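ANGPTL4 C-terminal chain (PDB 6U1U) is the C-terminal fibrinogen-like domain of a protein that mediates lipoprotein lipase inactivation, regulating triglyceride clearance, and inhibits endothelial cell proliferation and migration. Local coordinates at residues F18-Q21 and P27-V30; G74-H79 and T114-Q119; S173-Q178 and Q207-L212; K189-I194 and R200-P205. One frame throughout, in Å; residues are numbered along the deposited sequence.

Contact 1: residues F18-Q21 and P27-V30; sequences FEIQ and PFLV
Ile20 reaches across to two residues of the facing strand at once: its CD1 meets Val30 CG1 at 3.6 Å and Phe28 CZ at 3.8 Å, while its CG1 stands above one face of the Phe28 ring, toward the rim. Phe28 can offer that face because its CG sits between the backbone N and the carbonyl carbon (chi1 57°). On the other face of the hairpin, Glu19 CG touches Leu29 CD1 at 3.8 Å. With an alanine at Ile20, the Phe28 ring would probably lose its cover on that face and a gap would open beside Val30.

The backbone fixes these neighbours. Phe18–Val30 and Ile20–Phe28 are antiparallel hydrogen-bonded pairs on either side of the non-hydrogen-bonded pair Glu19–Leu29; Val30 N gives to Phe18 O at 2.9 Å and Ile20 N to Phe28 O at 3.0 Å, both almost straight. Past the last pair Gln21 lies alongside Pro27, and its NE2 bonds Ser25 O in the connecting loop. Ile20 and Phe28 also rest on Ile81 of helix 75-82. Polar bonding thus stays in the backbone of this beta hairpin, leaving one face apolar enough to pack against helices.

Contact 2: residues G74-H79 and T114-Q119; sequences GLEKVH and TAYSLQ
Leu75 lays its CB over the centre of the Tyr116 ring, 3.6 Å from the ring centroid and only 9° off the normal, a clean CH-pi contact; its CD1 reaches along the same face to Tyr116 CD2 at 3.8 Å. The edge of the ring is met by other residues. Glu76 OE2 lies in the ring plane and accepts from Tyr116 OH at 2.7 Å through its anti lone pair, with the carboxylate turned 62° against the ring. A bend at chi2 (60°) folds the glutamate back to this position, and Glu76 CB itself comes within 3.4 Å of Tyr116 OH. His79 CB approaches the edge at Tyr116 CE1, 4.2 Å away.

These three partners come from the first turns of helix 75-82, for which Gly74 is the N-cap, so the helix start is likely to favour the ionised carboxylate of Glu76. Tyr116 leaves a tight loop in which it and Ala115 both have positive phi. Thr114 OG1 accepts from Ser117 N at 3.0 Å, an ST motif, and Ser117 also gives its OG proton to Thr114 O at 2.6 Å. A phenylalanine in place of Tyr116 keeps the face for Leu75, but Glu76 OE2 would probably be left without its hydroxyl donor and the carboxylate set freer to turn. Trp57 and Lys61 of helix 57-62 also pack on Tyr116, whose carbonyl O takes a bond from Trp166 NE1. Farther along the second segment, Leu118 touches the bound palmitic acid.

Contact 3: residues S173-Q178 and Q207-L212; sequences SNLNGQ and QATTML
With CG anti to its carbonyl carbon (chi1 -58°) and chi2 extended, Leu175 spreads its two methyls over strand 208-215: CD2 meets Thr209 CG2 at 3.9 Å, and CD1 comes to 4.1 Å from Met211 CG and 4.2 Å from Met211 SD. Thr209 puts CG2 anti to its carbonyl carbon, which turns the methyl to the leucine and leaves OG1 to bond Gln44 OE1. Thr209 and Met211, two apart on the strand, both direct their side chains at Leu175, whereas Thr210 between them points away. The contact is purely apolar, methyl to methyl on Thr209 and methyl to CG–SD on Met211. The Met211 side chain lies about 5 Å from bound palmitic acid.

Leu175 is held in place by a type I turn from Asn174 to Gly177. Asn174 OD1 accepts from Asn176 N at 2.9 Å in an Asx turn, the donor well above the carbonyl plane. Asn176 is tied down at both ends of its amide, by Gly164 O and Gln44 NE2.

Strand 208-215 runs between strands 38-46 and 87-94 in the main antiparallel sheet of the fibrinogen-like fold, and Leu175 packs over it, touching Gln44 of one neighbour and Val91 and Leu93 of the other.

Contact 4: residues K189-I194 and R200-P205; sequences KLKKGI and RGRYYP
Leu190 can be followed atom by atom into the second segment. Its CB packs against Tyr203 CB at 4.1 Å, CG lies 3.9 Å from Tyr203 O, CD1 ends 3.4 Å from Tyr203 O, and CD2 turns to the proline ring, 3.6 Å from Pro205 CG. Next door, the backbone of Lys191 takes the polar share. Arg202 NH2 gives a bond to Lys191 O at 3.0 Å, in the carbonyl plane on a lone pair and in the guanidinium plane too; a weak second bond from Arg202 NH1, at 3.4 Å, reaches the same oxygen. The arginine gets there with CG anti to its backbone N (chi1 168°) and a bend at chi2, and that CG lies over a face of the Tyr203 ring, whose edge meets Lys191 N. Both N-H groups thus converge on one carbonyl, and the guanidinium also makes a cation-pi contact with Phe195.

Two type I turns, Leu190 to Gly193 and Gly201 to Tyr204, face each other here. The first begins at Leu190, on helix 187-190, and the second comes after helix 197-200 and leads on toward strand 208-215; short strand 195-196 lies between them in the chain, while Tyr204 OH bonds Trp96 N just beyond strand 87-94.

Overall arrangement
Contact 3 is the most buried, about 7 Å from the chain centre, and works by apolar contacts alone. Contact 2, also fairly central, adds a hydroxyl–carboxylate bond to its ring packing. Contacts 1 and 4 lie farther out, on opposite sides of the centre. Contact 1 bonds backbone to backbone, contact 4 from an arginine side chain to a backbone carbonyl. Contacts 1, 2 and 3 all reach the same antiparallel sheet, and Phe28 of contact 1 packs on Lys77 of contact 2. Contact 4 is nested within the loop that contact 3 closes; Ile194 CG2 packs on Thr209 CG2, and Gln178 N probably bonds Lys192 O.

Contact 1: residues F18-Q21 and P27-V30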
loop_
_atom_site.group_PDB
_atom_site.type_symbol
_atom_site.label_atom_id
_atom_site.label_comp_id
_atom_site.label_asym_id
_atom_site.label_seq_id
_atom_site.Cartn_x
_atom_site.Cartn_y
_atom_site.Cartn_z
ATOM N N PHE A 18 -6.937 -9.602 15.084
ATOM C CA PHE A 18 -8.146 -10.422 15.083
ATOM C C PHE A 18 -8.112 -11.440 13.951
ATOM O O PHE A 18 -7.618 -11.159 12.857
ATOM C CB PHE A 18 -9.416 -9.584 14.888
ATOM C CG PHE A 18 -9.662 -8.614 15.998
ATOM C CD1 PHE A 18 -10.401 -8.998 17.109
ATOM C CD2 PHE A 18 -9.141 -7.329 15.944
ATOM C CE1 PHE A 18 -10.645 -8.116 18.156
ATOM C CE2 PHE A 18 -9.374 -6.428 17.006
ATOM C CZ PHE A 18 -10.116 -6.822 18.110
ATOM N N GLU A 19 -8.700 -12.614 14.209
ATOM C CA GLU A 19 -8.827 -13.640 13.184
ATOM C C GLU A 19 -9.992 -13.314 12.245
ATOM O O GLU A 19 -11.092 -12.986 12.703
ATOM C CB GLU A 19 -9.057 -15.015 13.833
ATOM C CG GLU A 19 -8.048 -15.376 14.913
ATOM C CD GLU A 19 -8.519 -16.546 15.821
ATOM O OE1 GLU A 19 -9.081 -17.531 15.290
ATOM O OE2 GLU A 19 -8.348 -16.468 17.058
ATOM N N ILE A 20 -9.751 -13.382 10.934
ATOM C CA ILE A 20 -10.804 -13.245 9.934
ATOM C C ILE A 20 -10.668 -14.415 8.978
ATOM O O ILE A 20 -9.676 -15.158 8.998
ATOM C CB ILE A 20 -10.753 -11.916 9.136
ATOM C CG1 ILE A 20 -9.404 -11.796 8.401
ATOM C CG2 ILE A 20 -10.993 -10.706 10.061
ATOM C CD1 ILE A 20 -9.397 -10.759 7.273
ATOM N N GLN A 21 -11.707 -14.613 8.173
ATOM C CA GLN A 21 -11.675 -15.666 7.163
ATOM C C GLN A 21 -12.493 -15.242 5.976
ATOM O O GLN A 21 -13.700 -15.509 5.900
ATOM C CB GLN A 21 -12.177 -17.006 7.696
ATOM C CG GLN A 21 -11.974 -18.103 6.648
ATOM C CD GLN A 21 -12.136 -19.499 7.203
ATOM O OE1 GLN A 21 -12.776 -19.691 8.237
ATOM N NE2 GLN A 21 -11.553 -20.476 6.523
ATOM N N PRO A 27 -8.228 -19.097 7.430
ATOM C CA PRO A 27 -8.280 -17.987 8.402
ATOM C C PRO A 27 -6.900 -17.372 8.568
ATOM O O PRO A 27 -5.881 -18.050 8.415
ATOM C CB PRO A 27 -8.739 -18.663 9.712
ATOM C CG PRO A 27 -9.056 -20.133 9.333
ATOM C CD PRO A 27 -8.222 -20.412 8.105
ATOM N N PHE A 28 -6.854 -16.066 8.874
ATOM C CA PHE A 28 -5.555 -15.456 9.170
ATOM C C PHE A 28 -5.762 -14.246 10.058
ATOM O O PHE A 28 -6.856 -13.692 10.138
ATOM C CB PHE A 28 -4.743 -15.073 7.899
ATOM C CG PHE A 28 -5.465 -14.112 6.922
ATOM C CD1 PHE A 28 -5.282 -12.723 7.013
ATOM C CD2 PHE A 28 -6.269 -14.605 5.913
ATOM C CE1 PHE A 28 -5.929 -11.862 6.065
ATOM C CE2 PHE A 28 -6.912 -13.773 4.990
ATOM C CZ PHE A 28 -6.742 -12.389 5.072
ATOM N N LEU A 29 -4.690 -13.853 10.722
ATOM C CA LEU A 29 -4.757 -12.795 11.720
ATOM C C LEU A 29 -4.481 -11.460 11.041
ATOM O O LEU A 29 -3.458 -11.318 10.382
ATOM C CB LEU A 29 -3.720 -13.093 12.808
ATOM C CG LEU A 29 -3.837 -12.424 14.184
ATOM C CD1 LEU A 29 -5.068 -12.954 14.960
ATOM C CD2 LEU A 29 -2.541 -12.650 14.960
ATOM N N VAL A 30 -5.369 -10.467 11.233
ATOM C CA VAL A 30 -5.171 -9.156 10.621
ATOM C C VAL A 30 -5.162 -8.089 11.710
ATOM O O VAL A 30 -5.616 -8.309 12.837
ATOM C CB VAL A 30 -6.254 -8.792 9.578
ATOM C CG1 VAL A 30 -6.093 -9.651 8.347
ATOM C CG2 VAL A 30 -7.709 -8.897 10.164
#

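Contact 2: residues G74-H79 and T114-Q119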
loop_
_atom_site.group_PDB
_atom_site.type_symbol
_atom_site.label_atom_id
_atom_site.label_comp_id
_atom_site.label_asym_id
_atom_site.label_seq_id
_atom_site.Cartn_x
_atom_site.Cartn_y
_atom_site.Cartn_z
ATOM N N GLY A 74 0.275 -8.452 2.775
ATOM C CA GLY A 74 0.434 -9.468 1.695
ATOM C C GLY A 74 -0.686 -9.287 0.685
ATOM O O GLY A 74 -1.861 -9.230 1.015
ATOM N N LEU A 75 -0.300 -9.214 -0.597
ATOM C CA LEU A 75 -1.279 -8.911 -1.636
ATOM C C LEU A 75 -2.347 -9.998 -1.757
ATOM O O LEU A 75 -3.509 -9.693 -2.037
ATOM C CB LEU A 75 -0.549 -8.716 -2.965
ATOM C CG LEU A 75 0.236 -7.388 -2.958
ATOM C CD1 LEU A 75 1.263 -7.438 -4.070
ATOM C CD2 LEU A 75 -0.707 -6.192 -3.129
ATOM N N GLU A 76 -1.973 -11.275 -1.606
ATOM C CA GLU A 76 -3.016 -12.295 -1.747
ATOM C C GLU A 76 -4.030 -12.161 -0.616
ATOM O O GLU A 76 -5.240 -12.296 -0.830
ATOM C CB GLU A 76 -2.395 -13.693 -1.792
ATOM C CG GLU A 76 -3.453 -14.810 -1.981
ATOM C CD GLU A 76 -4.299 -14.715 -3.270
ATOM O OE1 GLU A 76 -5.378 -15.353 -3.279
ATOM O OE2 GLU A 76 -3.933 -14.022 -4.263
ATOM N N LYS A 77 -3.550 -11.845 0.585
ATOM C CA LYS A 77 -4.478 -11.618 1.696
ATOM C C LYS A 77 -5.331 -10.386 1.449
ATOM O O LYS A 77 -6.536 -10.402 1.705
ATOM C CB LYS A 77 -3.705 -11.474 3.004
ATOM C CG LYS A 77 -3.244 -12.838 3.570
ATOM C CD LYS A 77 -2.273 -12.632 4.787
ATOM C CE LYS A 77 -1.691 -13.990 5.218
ATOM N NZ LYS A 77 -0.546 -14.392 4.349
ATOM N N VAL A 78 -4.732 -9.305 0.954
ATOM C CA VAL A 78 -5.534 -8.109 0.684
ATOM C C VAL A 78 -6.594 -8.391 -0.379
ATOM O O VAL A 78 -7.752 -8.000 -0.235
ATOM C CB VAL A 78 -4.627 -6.938 0.269
ATOM C CG1 VAL A 78 -5.489 -5.689 -0.053
ATOM C CG2 VAL A 78 -3.709 -6.628 1.422
ATOM N N HIS A 79 -6.218 -9.072 -1.461
ATOM C CA HIS A 79 -7.208 -9.357 -2.482
ATOM C C HIS A 79 -8.263 -10.335 -1.976
ATOM O O HIS A 79 -9.411 -10.276 -2.419
ATOM C CB HIS A 79 -6.533 -9.906 -3.753
ATOM C CG HIS A 79 -7.524 -10.237 -4.824
ATOM N ND1 HIS A 79 -7.965 -11.524 -5.055
ATOM C CD2 HIS A 79 -8.232 -9.434 -5.654
ATOM C CE1 HIS A 79 -8.878 -11.501 -6.015
ATOM N NE2 HIS A 79 -9.058 -10.248 -6.392
ATOM N N THR A 114 -3.771 -10.405 -12.517
ATOM C CA THR A 114 -3.525 -9.042 -12.970
ATOM C C THR A 114 -2.234 -8.457 -12.399
ATOM O O THR A 114 -2.020 -7.250 -12.503
ATOM C CB THR A 114 -4.683 -8.114 -12.588
ATOM O OG1 THR A 114 -4.629 -7.846 -11.167
ATOM C CG2 THR A 114 -6.020 -8.703 -12.949
ATOM N N ALA A 115 -1.356 -9.284 -11.825
ATOM C CA ALA A 115 -0.223 -8.794 -11.032
ATOM C C ALA A 115 -0.710 -7.840 -9.939
ATOM O O ALA A 115 -0.064 -6.833 -9.659
ATOM C CB ALA A 115 0.856 -8.105 -11.883
ATOM N N TYR A 116 -1.849 -8.179 -9.333
ATOM C CA TYR A 116 -2.453 -7.394 -8.246
ATOM C C TYR A 116 -2.562 -5.909 -8.628
ATOM O O TYR A 116 -2.130 -5.014 -7.893
ATOM C CB TYR A 116 -1.668 -7.572 -6.942
ATOM C CG TYR A 116 -1.644 -9.013 -6.447
ATOM C CD1 TYR A 116 -2.785 -9.596 -5.918
ATOM C CD2 TYR A 116 -0.484 -9.786 -6.513
ATOM C CE1 TYR A 116 -2.784 -10.909 -5.452
ATOM C CE2 TYR A 116 -0.476 -11.105 -6.041
ATOM C CZ TYR A 116 -1.627 -11.647 -5.522
ATOM O OH TYR A 116 -1.642 -12.932 -5.056
ATOM N N SER A 117 -3.154 -5.658 -9.798
ATOM C CA SER A 117 -3.274 -4.293 -10.303
ATOM C C SER A 117 -4.238 -3.460 -9.478
ATOM O O SER A 117 -5.325 -3.916 -9.110
ATOM C CB SER A 117 -3.780 -4.291 -11.744
ATOM O OG SER A 117 -2.755 -4.788 -12.597
ATOM N N LEU A 118 -3.850 -2.215 -9.247
ATOM C CA LEU A 118 -4.759 -1.218 -8.712
ATOM C C LEU A 118 -5.518 -0.652 -9.891
ATOM O O LEU A 118 -4.907 -0.241 -10.890
ATOM C CB LEU A 118 -3.998 -0.119 -7.997
ATOM C CG LEU A 118 -4.542 0.538 -6.745
ATOM C CD1 LEU A 118 -5.044 -0.494 -5.744
ATOM C CD2 LEU A 118 -3.390 1.364 -6.172
ATOM N N GLN A 119 -6.836 -0.723 -9.805
ATOM C CA GLN A 119 -7.734 -0.310 -10.873
ATOM C C GLN A 119 -8.427 0.972 -10.432
ATOM O O GLN A 119 -9.149 0.976 -9.426
ATOM C CB GLN A 119 -8.719 -1.439 -11.160
ATOM C CG GLN A 119 -7.945 -2.689 -11.628
ATOM C CD GLN A 119 -8.657 -3.998 -11.374
ATOM O OE1 GLN A 119 -9.719 -4.045 -10.738
ATOM N NE2 GLN A 119 -8.056 -5.085 -11.849
#

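Contact 3: residues S173-Q178 and Q207-L212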
loop_
_atom_site.group_PDB
_atom_site.type_symbol
_atom_site.label_atom_id
_atom_site.label_comp_id
_atom_site.label_asym_id
_atom_site.label_seq_id
_atom_site.Cartn_x
_atom_site.Cartn_y
_atom_site.Cartn_z
ATOM N N SER A 173 5.131 7.876 -6.087
ATOM C CA SER A 173 5.149 7.468 -4.686
ATOM C C SER A 173 5.819 6.114 -4.580
ATOM O O SER A 173 5.946 5.388 -5.561
ATOM C CB SER A 173 3.760 7.344 -4.095
ATOM O OG SER A 173 2.988 6.473 -4.930
ATOM N N ASN A 174 6.207 5.786 -3.349
ATOM C CA ASN A 174 6.669 4.456 -2.987
ATOM C C ASN A 174 6.694 4.410 -1.476
ATOM O O ASN A 174 7.652 4.889 -0.848
ATOM C CB ASN A 174 8.056 4.149 -3.558
ATOM C CG ASN A 174 8.535 2.790 -3.131
ATOM O OD1 ASN A 174 7.740 2.024 -2.577
ATOM N ND2 ASN A 174 9.832 2.468 -3.377
ATOM N N LEU A 175 5.635 3.895 -0.844
ATOM C CA LEU A 175 5.668 3.857 0.602
ATOM C C LEU A 175 6.423 2.634 1.125
ATOM O O LEU A 175 6.565 2.472 2.346
ATOM C CB LEU A 175 4.238 3.902 1.160
ATOM C CG LEU A 175 3.460 5.149 0.697
ATOM C CD1 LEU A 175 2.105 5.166 1.382
ATOM C CD2 LEU A 175 4.244 6.409 1.017
ATOM N N ASN A 176 6.934 1.801 0.226
ATOM C CA ASN A 176 7.652 0.589 0.585
ATOM C C ASN A 176 9.150 0.717 0.273
ATOM O O ASN A 176 9.854 -0.294 0.161
ATOM C CB ASN A 176 7.048 -0.617 -0.148
ATOM C CG ASN A 176 5.691 -1.015 0.412
ATOM O OD1 ASN A 176 5.368 -0.689 1.547
ATOM N ND2 ASN A 176 4.882 -1.733 -0.399
ATOM N N GLY A 177 9.661 1.943 0.150
ATOM C CA GLY A 177 11.077 2.127 -0.129
ATOM C C GLY A 177 11.935 1.977 1.131
ATOM O O GLY A 177 11.483 1.539 2.184
ATOM N N GLN A 178 13.212 2.345 0.998
ATOM C CA GLN A 178 14.159 2.160 2.096
ATOM C C GLN A 178 13.914 3.214 3.168
ATOM O O GLN A 178 13.770 4.388 2.847
ATOM C CB GLN A 178 15.591 2.262 1.558
ATOM C CG GLN A 178 16.665 1.805 2.548
ATOM C CD GLN A 178 18.059 1.819 1.924
ATOM O OE1 GLN A 178 18.203 1.696 0.704
ATOM N NE2 GLN A 178 19.084 1.986 2.759
ATOM N N GLN A 207 8.500 9.815 7.697
ATOM C CA GLN A 207 8.806 9.222 8.990
ATOM C C GLN A 207 7.942 8.001 9.280
ATOM O O GLN A 207 8.398 7.075 9.959
ATOM C CB GLN A 207 8.638 10.269 10.100
ATOM C CG GLN A 207 9.114 9.783 11.472
ATOM C CD GLN A 207 8.591 10.608 12.640
ATOM O OE1 GLN A 207 8.368 11.818 12.523
ATOM N NE2 GLN A 207 8.426 9.963 13.786
ATOM N N ALA A 208 6.692 7.993 8.807
ATOM C CA ALA A 208 5.779 6.896 9.115
ATOM C C ALA A 208 4.694 6.854 8.048
ATOM O O ALA A 208 4.359 7.877 7.445
ATOM C CB ALA A 208 5.151 7.028 10.513
ATOM N N THR A 209 4.187 5.642 7.781
ATOM C CA THR A 209 3.119 5.450 6.810
ATOM C C THR A 209 2.156 4.409 7.361
ATOM O O THR A 209 2.564 3.487 8.074
ATOM C CB THR A 209 3.643 4.963 5.422
ATOM O OG1 THR A 209 4.233 3.649 5.546
ATOM C CG2 THR A 209 4.715 5.899 4.863
ATOM N N THR A 210 0.877 4.538 6.997
ATOM C CA THR A 210 -0.096 3.477 7.231
ATOM C C THR A 210 -1.010 3.424 6.028
ATOM O O THR A 210 -1.453 4.477 5.548
ATOM C CB THR A 210 -0.973 3.740 8.471
ATOM O OG1 THR A 210 -0.148 4.113 9.578
ATOM C CG2 THR A 210 -1.738 2.474 8.855
ATOM N N MET A 211 -1.315 2.222 5.552
ATOM C CA MET A 211 -2.321 2.045 4.501
ATOM C C MET A 211 -3.420 1.129 5.025
ATOM O O MET A 211 -3.123 0.101 5.659
ATOM C CB MET A 211 -1.698 1.433 3.231
ATOM C CG MET A 211 -0.500 2.236 2.732
ATOM S SD MET A 211 0.317 1.413 1.341
ATOM C CE MET A 211 -0.969 1.695 0.141
ATOM N N LEU A 212 -4.677 1.513 4.796
ATOM C CA LEU A 212 -5.791 0.727 5.304
ATOM C C LEU A 212 -6.807 0.534 4.192
ATOM O O LEU A 212 -6.934 1.383 3.321
ATOM C CB LEU A 212 -6.484 1.434 6.480
ATOM C CG LEU A 212 -5.515 1.866 7.605
ATOM C CD1 LEU A 212 -5.106 3.323 7.365
ATOM C CD2 LEU A 212 -6.231 1.764 8.975
#

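Contact 4: residues K189-I194 and R200-P205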
loop_
_atom_site.group_PDB
_atom_site.type_symbol
_atom_site.label_atom_id
_atom_site.label_comp_id
_atom_site.label_asym_id
_atom_site.label_seq_id
_atom_site.Cartn_x
_atom_site.Cartn_y
_atom_site.Cartn_z
ATOM N N LYS A 189 20.330 8.305 -2.895
ATOM C CA LYS A 189 19.834 7.331 -1.918
ATOM C C LYS A 189 18.379 7.674 -1.657
ATOM O O LYS A 189 17.590 6.795 -1.733
ATOM C CB LYS A 189 20.726 7.314 -0.672
ATOM C CG LYS A 189 21.937 6.394 -0.742
ATOM C CD LYS A 189 23.124 6.932 0.046
ATOM C CE LYS A 189 24.068 5.884 0.607
ATOM N NZ LYS A 189 25.073 6.496 1.518
ATOM N N LEU A 190 18.075 8.945 -1.417
ATOM C CA LEU A 190 16.698 9.348 -1.088
ATOM C C LEU A 190 15.727 8.985 -2.204
ATOM O O LEU A 190 14.532 8.762 -1.943
ATOM C CB LEU A 190 16.588 10.859 -0.797
ATOM C CG LEU A 190 17.150 11.412 0.507
ATOM C CD1 LEU A 190 17.174 12.946 0.485
ATOM C CD2 LEU A 190 16.392 10.887 1.740
ATOM N N LYS A 191 16.229 8.899 -3.437
ATOM C CA LYS A 191 15.429 8.352 -4.535
ATOM C C LYS A 191 14.870 6.961 -4.210
ATOM O O LYS A 191 13.791 6.592 -4.698
ATOM C CB LYS A 191 16.291 8.302 -5.793
ATOM C CG LYS A 191 16.024 7.196 -6.738
ATOM C CD LYS A 191 17.312 6.654 -7.397
ATOM C CE LYS A 191 16.962 5.868 -8.669
ATOM N NZ LYS A 191 18.152 5.524 -9.521
ATOM N N LYS A 192 15.598 6.165 -3.439
ATOM C CA LYS A 192 15.121 4.836 -3.067
ATOM C C LYS A 192 14.308 4.848 -1.786
ATOM O O LYS A 192 14.050 3.778 -1.230
ATOM C CB LYS A 192 16.295 3.874 -2.903
ATOM C CG LYS A 192 17.189 3.766 -4.149
ATOM C CD LYS A 192 18.359 2.843 -3.887
ATOM C CE LYS A 192 18.880 2.239 -5.187
ATOM N NZ LYS A 192 18.361 0.853 -5.431
ATOM N N GLY A 193 13.883 6.022 -1.311
ATOM C CA GLY A 193 13.243 6.152 -0.020
ATOM C C GLY A 193 11.728 5.997 -0.040
ATOM O O GLY A 193 11.127 5.567 -1.030
ATOM N N ILE A 194 11.125 6.402 1.075
ATOM C CA ILE A 194 9.683 6.335 1.328
ATOM C C ILE A 194 9.125 7.701 0.976
ATOM O O ILE A 194 9.319 8.661 1.730
ATOM C CB ILE A 194 9.405 5.990 2.788
ATOM C CG1 ILE A 194 10.026 4.640 3.123
ATOM C CG2 ILE A 194 7.902 5.955 3.109
ATOM C CD1 ILE A 194 9.930 4.344 4.606
ATOM N N ARG A 200 5.202 15.993 0.346
ATOM C CA ARG A 200 6.443 16.616 0.790
ATOM C C ARG A 200 7.536 16.643 -0.261
ATOM O O ARG A 200 8.633 17.147 0.025
ATOM C CB ARG A 200 6.965 15.931 2.056
ATOM C CG ARG A 200 6.144 16.244 3.300
ATOM C CD ARG A 200 6.099 17.724 3.581
ATOM N NE ARG A 200 5.378 18.042 4.811
ATOM C CZ ARG A 200 4.359 18.899 4.872
ATOM N NH1 ARG A 200 3.943 19.522 3.774
ATOM N NH2 ARG A 200 3.754 19.136 6.028
ATOM N N GLY A 201 7.295 16.101 -1.442
ATOM C CA GLY A 201 8.268 16.144 -2.509
ATOM C C GLY A 201 8.808 14.756 -2.849
ATOM O O GLY A 201 8.723 13.805 -2.064
ATOM N N ARG A 202 9.409 14.666 -4.040
ATOM C CA ARG A 202 9.945 13.398 -4.539
ATOM C C ARG A 202 11.012 12.824 -3.613
ATOM O O ARG A 202 11.125 11.609 -3.467
ATOM C CB ARG A 202 10.509 13.593 -5.952
ATOM C CG ARG A 202 11.355 12.436 -6.512
ATOM C CD ARG A 202 10.510 11.202 -6.758
ATOM N NE ARG A 202 11.262 10.041 -7.237
ATOM C CZ ARG A 202 11.871 9.180 -6.432
ATOM N NH1 ARG A 202 11.875 9.384 -5.115
ATOM N NH2 ARG A 202 12.512 8.136 -6.937
ATOM N N TYR A 203 11.825 13.665 -2.981
ATOM C CA TYR A 203 12.928 13.098 -2.220
ATOM C C TYR A 203 12.838 13.391 -0.737
ATOM O O TYR A 203 13.859 13.358 -0.041
ATOM C CB TYR A 203 14.258 13.596 -2.764
ATOM C CG TYR A 203 14.472 13.394 -4.254
ATOM C CD1 TYR A 203 13.900 14.263 -5.193
ATOM C CD2 TYR A 203 15.259 12.368 -4.722
ATOM C CE1 TYR A 203 14.139 14.117 -6.539
ATOM C CE2 TYR A 203 15.465 12.195 -6.066
ATOM C CZ TYR A 203 14.910 13.066 -6.970
ATOM O OH TYR A 203 15.122 12.887 -8.311
ATOM N N TYR A 204 11.649 13.671 -0.234
ATOM C CA TYR A 204 11.473 13.779 1.205
ATOM C C TYR A 204 11.252 12.382 1.788
ATOM O O TYR A 204 10.283 11.716 1.406
ATOM C CB TYR A 204 10.283 14.676 1.529
ATOM C CG TYR A 204 10.175 14.962 3.006
ATOM C CD1 TYR A 204 10.785 16.085 3.567
ATOM C CD2 TYR A 204 9.483 14.106 3.860
ATOM C CE1 TYR A 204 10.703 16.334 4.916
ATOM C CE2 TYR A 204 9.395 14.348 5.205
ATOM C CZ TYR A 204 10.013 15.460 5.739
ATOM O OH TYR A 204 9.910 15.686 7.094
ATOM N N PRO A 205 12.091 11.910 2.715
ATOM C CA PRO A 205 11.876 10.575 3.314
ATOM C C PRO A 205 10.871 10.659 4.456
ATOM O O PRO A 205 11.107 11.321 5.470
ATOM C CB PRO A 205 13.273 10.183 3.815
ATOM C CG PRO A 205 13.883 11.496 4.227
ATOM C CD PRO A 205 13.304 12.555 3.244
#